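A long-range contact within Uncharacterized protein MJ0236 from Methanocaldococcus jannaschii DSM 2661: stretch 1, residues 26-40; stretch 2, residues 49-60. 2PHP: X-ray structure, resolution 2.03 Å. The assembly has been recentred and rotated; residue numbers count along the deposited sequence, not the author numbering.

Stretch 1, residues 26-40: NFTLIPEVGSNIAES
Stretch 2 (49-60) DVAALTGRIIKN

The two stretches run antiparallel and bury 900 Å² between them, both sides summed. Strand 50-53 lies against the strand that takes in Ala 38 to Ser 40, with axes 4.6 Å apart at closest approach and N-to-C directions 163° apart. Glu 39 and Ala 51 form a hydrogen-bonded pair (CA to CA 5.5 Å): Glu 39 N to Ala 51 O is 3.0 Å and Ala 51 N to Glu 39 O is 2.9 Å, with N-H...O angles of 155° and 169°. Ser 40 and Val 50 follow as a non-hydrogen-bonded pair, CA to CA 4.1 Å. Ala 38, Ser 40, Val 50 and Ala 52 share one face of this sheet, where Ala 38 CB lies 3.6 Å from Ala 52 CB and 3.8 Å from Val 50 CG1; Glu 39 and Ala 51 take the other.

A second, single bridge joins Ser 35 to Ile 57 (CA to CA 4.9 Å). Ser 35 N donates to Ile 57 O at 2.9 Å, and Ile 57 N to Ser 35 O at 2.7 Å and a nearly linear 171°. Ile 57, with the largest covered area at 92 Å², combines this pairing with apolar packing. In its m,t rotamer (chi1 -61°, chi2 168°), Ile 57 CG2 sits 4.2 Å from Phe 27 CE2, at the ring edge, and 4.4 Å from Ile 30 CD1. Ile 30 is also m,t (-57°, 166°), its CA-to-CB bond directed toward stretch 2.

Arg 56 covers 88 Å². Its chi1 of -92° lies between wells, but chi2 to chi4 (-161°, 168°, -169°) extend the chain to the type I turn Pro 31 to Gly 34, closed by Gly 34 N to Pro 31 O at 2.9 Å. There Arg 56 NH1 donates to Val 33 O at 2.8 Å and 152°, with this oxygen at the guanidinium edge, near its plane. Gly 34 has phi/psi 80/161, a positive phi favourable to glycine; an ideal CB there would lie a tight 3.1 Å from Ile 57 O.

Asn 36 (84 Å²) bonds to the backbone between the two pairings. With phi/psi -144/158, chi1 -159° (t) and chi2 -15°, its amide meets both polar backbone atoms of Leu 53: Asn 36 OD1 accepts from Leu 53 N at 3.1 Å, and Asn 36 ND2 donates to Leu 53 O at 3.2 Å. Asn 36 OD1 also accepts from Ile 37 N at 2.7 Å. A side-chain amide, carrying both donor and acceptor, thus substitutes for a backbone pair.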

# COMPACT_ATOMS: atom_id res chain seq x y z
N ASN B 26 -8.33 -0.18 17.47
CA ASN B 26 -7.89 1.20 17.55
C ASN B 26 -6.56 1.31 18.27
O ASN B 26 -6.46 1.73 19.38
CB ASN B 26 -8.95 2.07 18.24
CG ASN B 26 -8.44 3.45 18.59
OD1 ASN B 26 -7.83 4.12 17.77
ND2 ASN B 26 -8.69 3.87 19.83
N PHE B 27 -5.62 0.62 17.60
CA PHE B 27 -4.27 0.47 18.12
C PHE B 27 -3.53 1.80 18.06
O PHE B 27 -3.25 2.33 16.99
CB PHE B 27 -3.56 -0.62 17.30
CG PHE B 27 -2.15 -0.91 17.74
CD1 PHE B 27 -1.85 -1.17 19.07
CD2 PHE B 27 -1.12 -0.95 16.80
CE1 PHE B 27 -0.54 -1.47 19.46
CE2 PHE B 27 0.20 -1.25 17.19
CZ PHE B 27 0.48 -1.51 18.52
N THR B 28 -3.23 2.35 19.23
CA THR B 28 -2.53 3.62 19.31
C THR B 28 -1.22 3.46 20.07
O THR B 28 -0.41 4.38 20.14
CB THR B 28 -3.39 4.68 20.03
OG1 THR B 28 -3.65 4.25 21.38
CG2 THR B 28 -4.73 4.86 19.29
N LEU B 29 -1.02 2.27 20.64
CA LEU B 29 0.20 2.00 21.38
C LEU B 29 1.38 1.72 20.44
O LEU B 29 2.08 0.70 20.56
CB LEU B 29 -0.04 0.82 22.33
CG LEU B 29 -0.93 1.10 23.56
CD1 LEU B 29 -1.18 -0.19 24.35
CD2 LEU B 29 -0.27 2.13 24.44
N ILE B 30 1.60 2.64 19.50
CA ILE B 30 2.68 2.52 18.52
C ILE B 30 3.90 3.36 18.90
O ILE B 30 3.81 4.59 19.01
CB ILE B 30 2.21 2.97 17.11
CG1 ILE B 30 1.00 2.13 16.69
CG2 ILE B 30 3.36 2.81 16.09
CD1 ILE B 30 0.26 2.69 15.51
N PRO B 31 5.05 2.71 19.09
CA PRO B 31 6.27 3.44 19.44
C PRO B 31 6.79 4.23 18.25
O PRO B 31 6.35 4.02 17.12
CB PRO B 31 7.23 2.33 19.86
CG PRO B 31 6.84 1.21 18.94
CD PRO B 31 5.32 1.26 18.94
N GLU B 32 7.73 5.14 18.50
CA GLU B 32 8.30 5.96 17.44
C GLU B 32 9.03 5.12 16.41
O GLU B 32 9.10 5.50 15.24
CB GLU B 32 9.24 7.02 18.02
CG GLU B 32 8.49 8.16 18.66
CD GLU B 32 7.43 8.72 17.73
OE1 GLU B 32 7.80 9.21 16.64
OE2 GLU B 32 6.22 8.65 18.09
N VAL B 33 9.58 3.99 16.83
CA VAL B 33 10.30 3.14 15.90
C VAL B 33 9.36 2.16 15.20
O VAL B 33 9.80 1.33 14.39
CB VAL B 33 11.43 2.36 16.59
CG1 VAL B 33 12.46 3.33 17.11
CG2 VAL B 33 10.87 1.49 17.72
N GLY B 34 8.07 2.26 15.51
CA GLY B 34 7.09 1.38 14.90
C GLY B 34 7.05 0.03 15.58
O GLY B 34 7.99 -0.36 16.26
N SER B 35 5.96 -0.71 15.38
CA SER B 35 5.83 -2.03 15.98
C SER B 35 5.94 -3.13 14.94
O SER B 35 5.75 -2.90 13.75
CB SER B 35 4.46 -2.19 16.66
OG SER B 35 4.25 -1.23 17.66
N ASN B 36 6.25 -4.34 15.40
CA ASN B 36 6.29 -5.48 14.50
C ASN B 36 5.78 -6.66 15.30
O ASN B 36 5.78 -6.62 16.54
CB ASN B 36 7.72 -5.76 14.00
CG ASN B 36 7.73 -6.59 12.70
OD1 ASN B 36 6.72 -7.20 12.32
ND2 ASN B 36 8.88 -6.62 12.03
N ILE B 37 5.31 -7.69 14.62
CA ILE B 37 4.82 -8.87 15.31
C ILE B 37 5.48 -10.07 14.62
O ILE B 37 5.55 -10.13 13.39
CB ILE B 37 3.27 -8.96 15.24
CG1 ILE B 37 2.78 -10.16 16.06
CG2 ILE B 37 2.80 -9.04 13.81
CD1 ILE B 37 1.30 -10.15 16.36
N ALA B 38 5.99 -10.99 15.44
CA ALA B 38 6.69 -12.16 14.94
C ALA B 38 6.28 -13.45 15.63
O ALA B 38 5.81 -13.46 16.77
CB ALA B 38 8.19 -11.95 15.10
N GLU B 39 6.48 -14.55 14.91
CA GLU B 39 6.16 -15.87 15.44
C GLU B 39 7.15 -16.85 14.84
O GLU B 39 7.51 -16.76 13.66
CB GLU B 39 4.73 -16.28 15.08
CG GLU B 39 4.25 -17.53 15.82
CD GLU B 39 2.82 -17.92 15.46
OE1 GLU B 39 1.91 -17.06 15.56
OE2 GLU B 39 2.59 -19.09 15.07
N SER B 40 7.60 -17.79 15.67
CA SER B 40 8.57 -18.78 15.22
C SER B 40 7.99 -20.17 15.16
O SER B 40 6.90 -20.46 15.68
CB SER B 40 9.75 -18.83 16.18
OG SER B 40 9.36 -19.47 17.38
N ASP B 49 14.00 -18.97 11.28
CA ASP B 49 12.84 -19.78 11.61
C ASP B 49 11.76 -18.88 12.20
O ASP B 49 10.76 -19.37 12.72
CB ASP B 49 13.20 -20.87 12.63
CG ASP B 49 14.08 -21.97 12.03
OD1 ASP B 49 14.18 -22.06 10.79
OD2 ASP B 49 14.66 -22.75 12.82
N VAL B 50 11.96 -17.57 12.12
CA VAL B 50 10.99 -16.60 12.66
C VAL B 50 10.40 -15.73 11.56
O VAL B 50 11.14 -15.16 10.76
CB VAL B 50 11.66 -15.67 13.70
CG1 VAL B 50 10.61 -14.75 14.33
CG2 VAL B 50 12.37 -16.50 14.76
N ALA B 51 9.07 -15.62 11.52
CA ALA B 51 8.42 -14.78 10.51
C ALA B 51 7.84 -13.50 11.10
O ALA B 51 7.39 -13.47 12.25
CB ALA B 51 7.32 -15.56 9.80
N ALA B 52 7.84 -12.44 10.29
CA ALA B 52 7.31 -11.14 10.71
C ALA B 52 7.20 -10.18 9.53
O ALA B 52 7.51 -10.55 8.40
CB ALA B 52 8.22 -10.54 11.77
N LEU B 53 6.76 -8.94 9.78
CA LEU B 53 6.62 -7.95 8.71
C LEU B 53 7.97 -7.51 8.19
O LEU B 53 8.91 -7.34 8.95
CB LEU B 53 5.85 -6.72 9.21
CG LEU B 53 4.39 -6.96 9.57
CD1 LEU B 53 3.78 -5.72 10.19
CD2 LEU B 53 3.63 -7.37 8.33
N THR B 54 8.06 -7.32 6.87
CA THR B 54 9.30 -6.87 6.25
C THR B 54 9.40 -5.36 6.52
O THR B 54 10.48 -4.78 6.47
CB THR B 54 9.28 -7.15 4.73
OG1 THR B 54 8.04 -6.71 4.17
CG2 THR B 54 9.45 -8.65 4.46
N GLY B 55 8.26 -4.75 6.80
CA GLY B 55 8.23 -3.33 7.14
C GLY B 55 7.92 -3.27 8.63
O GLY B 55 8.57 -3.95 9.42
N ARG B 56 6.93 -2.47 9.01
CA ARG B 56 6.53 -2.34 10.40
C ARG B 56 5.16 -1.69 10.48
O ARG B 56 4.61 -1.27 9.46
CB ARG B 56 7.54 -1.51 11.20
CG ARG B 56 8.62 -2.37 11.87
CD ARG B 56 9.32 -1.65 13.00
NE ARG B 56 10.13 -2.58 13.79
CZ ARG B 56 10.70 -2.30 14.96
NH1 ARG B 56 10.56 -1.09 15.49
NH2 ARG B 56 11.39 -3.23 15.60
N ILE B 57 4.60 -1.61 11.68
CA ILE B 57 3.31 -0.96 11.87
C ILE B 57 3.65 0.44 12.34
O ILE B 57 4.34 0.60 13.36
CB ILE B 57 2.47 -1.70 12.92
CG1 ILE B 57 2.21 -3.13 12.44
CG2 ILE B 57 1.15 -0.96 13.14
CD1 ILE B 57 1.64 -4.04 13.47
N ILE B 58 3.20 1.45 11.60
CA ILE B 58 3.50 2.83 11.96
C ILE B 58 2.27 3.72 12.03
O ILE B 58 1.21 3.39 11.49
CB ILE B 58 4.52 3.46 10.97
CG1 ILE B 58 3.89 3.58 9.58
CG2 ILE B 58 5.79 2.62 10.89
CD1 ILE B 58 4.77 4.35 8.58
N LYS B 59 2.43 4.86 12.70
CA LYS B 59 1.32 5.79 12.85
C LYS B 59 0.96 6.50 11.56
O LYS B 59 1.82 6.81 10.75
CB LYS B 59 1.64 6.85 13.92
CG LYS B 59 1.59 6.33 15.35
CD LYS B 59 1.82 7.44 16.37
CE LYS B 59 1.68 6.92 17.81
NZ LYS B 59 1.87 7.98 18.83
N ASN B 60 -0.34 6.71 11.37
CA ASN B 60 -0.83 7.46 10.22
C ASN B 60 -1.16 8.79 10.89
O ASN B 60 -2.12 8.88 11.65
CB ASN B 60 -2.11 6.84 9.65
CG ASN B 60 -2.68 7.65 8.50
OD1 ASN B 60 -2.49 8.87 8.44
ND2 ASN B 60 -3.40 6.99 7.60